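PDB 3RHG: putative phophotriesterase from Proteus mirabilis, which probably hydrolyses ester bonds as a zinc-binding member of the phosphotriesterase family, with two metal ions in its active site. Local coordinates for residues 50-59 and 298-306. Sequence-based numbering, arbitrary orientation.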
loop_
_atom_site.group_PDB
_atom_site.type_symbol
_atom_site.label_atom_id
_atom_site.label_comp_id
_atom_site.label_asym_id
_atom_site.label_seq_id
_atom_site.Cartn_x
_atom_site.Cartn_y
_atom_site.Cartn_z
ATOM N N VAL A 50 12.102 14.003 1.827
ATOM C CA VAL A 50 11.431 12.716 1.940
ATOM C C VAL A 50 11.844 11.991 3.227
ATOM O O VAL A 50 13.040 11.864 3.541
ATOM C CB VAL A 50 11.698 11.829 0.707
ATOM C CG1 VAL A 50 11.027 10.456 0.884
ATOM C CG2 VAL A 50 11.190 12.533 -0.542
ATOM N N SER A 51 10.833 11.546 3.976
ATOM C CA SER A 51 11.019 10.720 5.166
ATOM C C SER A 51 9.780 9.876 5.379
ATOM O O SER A 51 8.763 10.075 4.714
ATOM C CB SER A 51 11.250 11.587 6.403
ATOM O OG SER A 51 10.033 12.157 6.807
ATOM N N ALA A 52 9.868 8.922 6.300
ATOM C CA ALA A 52 8.728 8.069 6.622
ATOM C C ALA A 52 7.488 8.897 6.979
ATOM O O ALA A 52 6.355 8.494 6.689
ATOM C CB ALA A 52 9.082 7.132 7.760
ATOM N N ASP A 53 7.723 10.062 7.584
ATOM C CA ASP A 53 6.660 10.924 8.099
ATOM C C ASP A 53 5.749 11.549 7.033
ATOM O O ASP A 53 4.689 12.093 7.364
ATOM C CB ASP A 53 7.271 12.032 8.959
ATOM C CG ASP A 53 8.122 11.485 10.076
ATOM O OD1 ASP A 53 7.612 11.412 11.215
ATOM O OD2 ASP A 53 9.292 11.106 9.807
ATOM N N ILE A 54 6.146 11.482 5.763
ATOM C CA ILE A 54 5.286 12.021 4.706
ATOM C C ILE A 54 4.903 10.975 3.661
ATOM O O ILE A 54 4.377 11.308 2.606
ATOM C CB ILE A 54 5.835 13.320 4.049
ATOM C CG1 ILE A 54 7.202 13.116 3.387
ATOM C CG2 ILE A 54 5.868 14.463 5.056
ATOM C CD1 ILE A 54 7.559 14.285 2.461
ATOM N N GLN A 55 5.146 9.702 3.962
ATOM C CA GLN A 55 4.643 8.630 3.091
ATOM C C GLN A 55 3.136 8.754 2.861
ATOM O O GLN A 55 2.634 8.476 1.766
ATOM C CB GLN A 55 4.947 7.252 3.686
ATOM C CG GLN A 55 6.399 6.850 3.572
ATOM C CD GLN A 55 6.802 6.432 2.157
ATOM O OE1 GLN A 55 5.975 6.367 1.237
ATOM N NE2 GLN A 55 8.080 6.133 1.986
ATOM N N TRP A 56 2.416 9.130 3.916
ATOM C CA TRP A 56 0.963 9.259 3.852
ATOM C C TRP A 56 0.555 10.064 2.614
ATOM O O TRP A 56 -0.463 9.769 1.975
ATOM C CB TRP A 56 0.402 9.911 5.135
ATOM C CG TRP A 56 0.897 11.330 5.389
ATOM C CD1 TRP A 56 1.917 11.710 6.214
ATOM C CD2 TRP A 56 0.372 12.545 4.825
ATOM N NE1 TRP A 56 2.077 13.079 6.186
ATOM C CE2 TRP A 56 1.140 13.615 5.346
ATOM C CE3 TRP A 56 -0.673 12.833 3.932
ATOM C CZ2 TRP A 56 0.898 14.945 5.003
ATOM C CZ3 TRP A 56 -0.910 14.162 3.593
ATOM C CH2 TRP A 56 -0.123 15.195 4.122
ATOM N N GLY A 57 1.361 11.065 2.279
ATOM C CA GLY A 57 1.052 11.973 1.177
ATOM C C GLY A 57 1.750 11.629 -0.128
ATOM O O GLY A 57 1.161 11.773 -1.211
ATOM N N LEU A 58 3.014 11.207 -0.037
ATOM C CA LEU A 58 3.792 10.912 -1.232
ATOM C C LEU A 58 3.195 9.727 -1.991
ATOM O O LEU A 58 3.388 9.593 -3.196
ATOM C CB LEU A 58 5.253 10.619 -0.875
ATOM C CG LEU A 58 6.053 11.821 -0.351
ATOM C CD1 LEU A 58 7.451 11.383 0.095
ATOM C CD2 LEU A 58 6.128 12.941 -1.398
ATOM N N LYS A 59 2.474 8.856 -1.291
ATOM C CA LYS A 59 1.831 7.710 -1.927
ATOM C C LYS A 59 0.674 8.101 -2.842
ATOM O O LYS A 59 0.159 7.250 -3.579
ATOM C CB LYS A 59 1.358 6.689 -0.887
ATOM C CG LYS A 59 2.469 5.776 -0.386
ATOM C CD LYS A 59 1.935 4.696 0.549
ATOM C CE LYS A 59 3.077 3.858 1.114
ATOM N NZ LYS A 59 3.950 3.279 0.052
ATOM N N LYS A 298 12.749 8.740 -4.039
ATOM C CA LYS A 298 13.322 8.542 -2.719
ATOM C C LYS A 298 12.334 7.846 -1.786
ATOM O O LYS A 298 12.742 7.156 -0.853
ATOM C CB LYS A 298 13.822 9.871 -2.112
ATOM C CG LYS A 298 14.998 10.495 -2.864
ATOM C CD LYS A 298 15.627 11.607 -2.046
ATOM C CE LYS A 298 16.715 12.309 -2.828
ATOM N NZ LYS A 298 17.346 13.409 -2.028
ATOM N N GLN A 299 11.034 8.048 -2.014
ATOM C CA GLN A 299 10.033 7.459 -1.134
ATOM C C GLN A 299 10.045 5.930 -1.210
ATOM O O GLN A 299 9.509 5.255 -0.322
ATOM C CB GLN A 299 8.632 7.962 -1.475
ATOM C CG GLN A 299 8.056 7.319 -2.709
ATOM C CD GLN A 299 6.765 8.001 -3.118
ATOM O OE1 GLN A 299 6.782 9.039 -3.780
ATOM N NE2 GLN A 299 5.635 7.426 -2.709
ATOM N N MET A 300 10.660 5.377 -2.255
ATOM C CA MET A 300 10.689 3.925 -2.380
ATOM C C MET A 300 11.785 3.257 -1.549
ATOM O O MET A 300 11.772 2.031 -1.343
ATOM C CB MET A 300 10.803 3.511 -3.842
ATOM C CG MET A 300 9.640 4.022 -4.667
ATOM S SD MET A 300 9.742 3.647 -6.416
ATOM C CE MET A 300 9.654 1.830 -6.411
ATOM N N TRP A 301 12.745 4.046 -1.078
ATOM C CA TRP A 301 13.804 3.489 -0.247
ATOM C C TRP A 301 13.235 2.939 1.061
ATOM O O TRP A 301 12.344 3.562 1.660
ATOM C CB TRP A 301 14.803 4.593 0.091
ATOM C CG TRP A 301 15.625 5.048 -1.063
ATOM C CD1 TRP A 301 15.883 4.367 -2.231
ATOM C CD2 TRP A 301 16.371 6.261 -1.131
ATOM N NE1 TRP A 301 16.732 5.107 -3.025
ATOM C CE2 TRP A 301 17.036 6.280 -2.376
ATOM C CE3 TRP A 301 16.510 7.356 -0.270
ATOM C CZ2 TRP A 301 17.847 7.350 -2.776
ATOM C CZ3 TRP A 301 17.322 8.403 -0.658
ATOM C CH2 TRP A 301 17.982 8.396 -1.900
ATOM N N ALA A 302 13.737 1.782 1.505
ATOM C CA ALA A 302 13.306 1.202 2.785
ATOM C C ALA A 302 13.535 2.127 3.990
ATOM O O ALA A 302 12.722 2.148 4.923
ATOM C CB ALA A 302 13.973 -0.155 3.018
ATOM N N LYS A 303 14.629 2.891 3.978
ATOM C CA LYS A 303 14.921 3.824 5.073
ATOM C C LYS A 303 13.819 4.886 5.222
ATOM O O LYS A 303 13.664 5.525 6.275
ATOM C CB LYS A 303 16.297 4.486 4.864
ATOM C CG LYS A 303 16.381 5.386 3.628
ATOM C CD LYS A 303 17.822 5.591 3.157
ATOM C CE LYS A 303 18.455 6.790 3.829
ATOM N NZ LYS A 303 18.356 6.704 5.309
ATOM N N ASN A 304 13.063 5.081 4.153
ATOM C CA ASN A 304 11.944 6.022 4.183
ATOM C C ASN A 304 10.591 5.355 4.375
ATOM O O ASN A 304 9.563 6.026 4.317
ATOM C CB ASN A 304 11.946 6.919 2.944
ATOM C CG ASN A 304 13.112 7.893 2.944
ATOM O OD1 ASN A 304 13.513 8.396 4.000
ATOM N ND2 ASN A 304 13.694 8.131 1.770
ATOM N N GLY A 305 10.596 4.040 4.628
ATOM C CA GLY A 305 9.352 3.283 4.796
ATOM C C GLY A 305 8.801 2.691 3.508
ATOM O O GLY A 305 7.695 2.127 3.491
ATOM N N GLY A 306 9.568 2.799 2.426
ATOM C CA GLY A 306 9.225 2.133 1.171
ATOM C C GLY A 306 9.716 0.719 1.227
ATOM O O GLY A 306 10.125 0.264 2.293
HETATM O O HOH W 1 15.484 10.528 1.980
HETATM O O HOH W 2 12.458 7.976 7.348
HETATM O O HOH W 3 5.947 5.049 -1.143
#
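Ala-52 and Asn-304 bring the two backbones closest, CA to CA 4.5 Å, where the turn before helix 55-58 meets the loop between strand 289-291 and helix 311-322. Gln-55 reaches across with its amide. The Gln-55 side chain bends at chi2 (-75°), and NE2 spends both N-H groups on backbone carbonyls. Gln-55 NE2 lies 2.9 Å from Gln-299 O, on a lone pair, and 2.8 Å from Asn-304 O, well above that carbonyl plane. Both acceptors lie nearly in the Gln-55 amide plane. Ala-52 CA also makes a CA-H...O contact to Asn-304 O. Gln-299, its side chain about 10 Å from bound benzoic acid, runs the other way past Leu-58. Gln-299 NE2 donates to Leu-58 O at 3.2 Å, almost broadside to the carbonyl, while OE1 accepts from Asn-68. One water joins Gln-55 OE1, Gln-299 NE2 and Lys-59 NZ. Val-50 has CG1 anti to its backbone N (chi1 178°), which sets this methyl 3.7 Å from Gln-299 CA and 3.6 Å from Asn-304 ND2. That amide nitrogen donates to Lys-298 O. Ala-52 and Gln-55 also pack on the second subunit. The paired bonds tie the start of helix 55-58 to loop 298-306 and fix the buried Gln-55 amide, both N-H groups used.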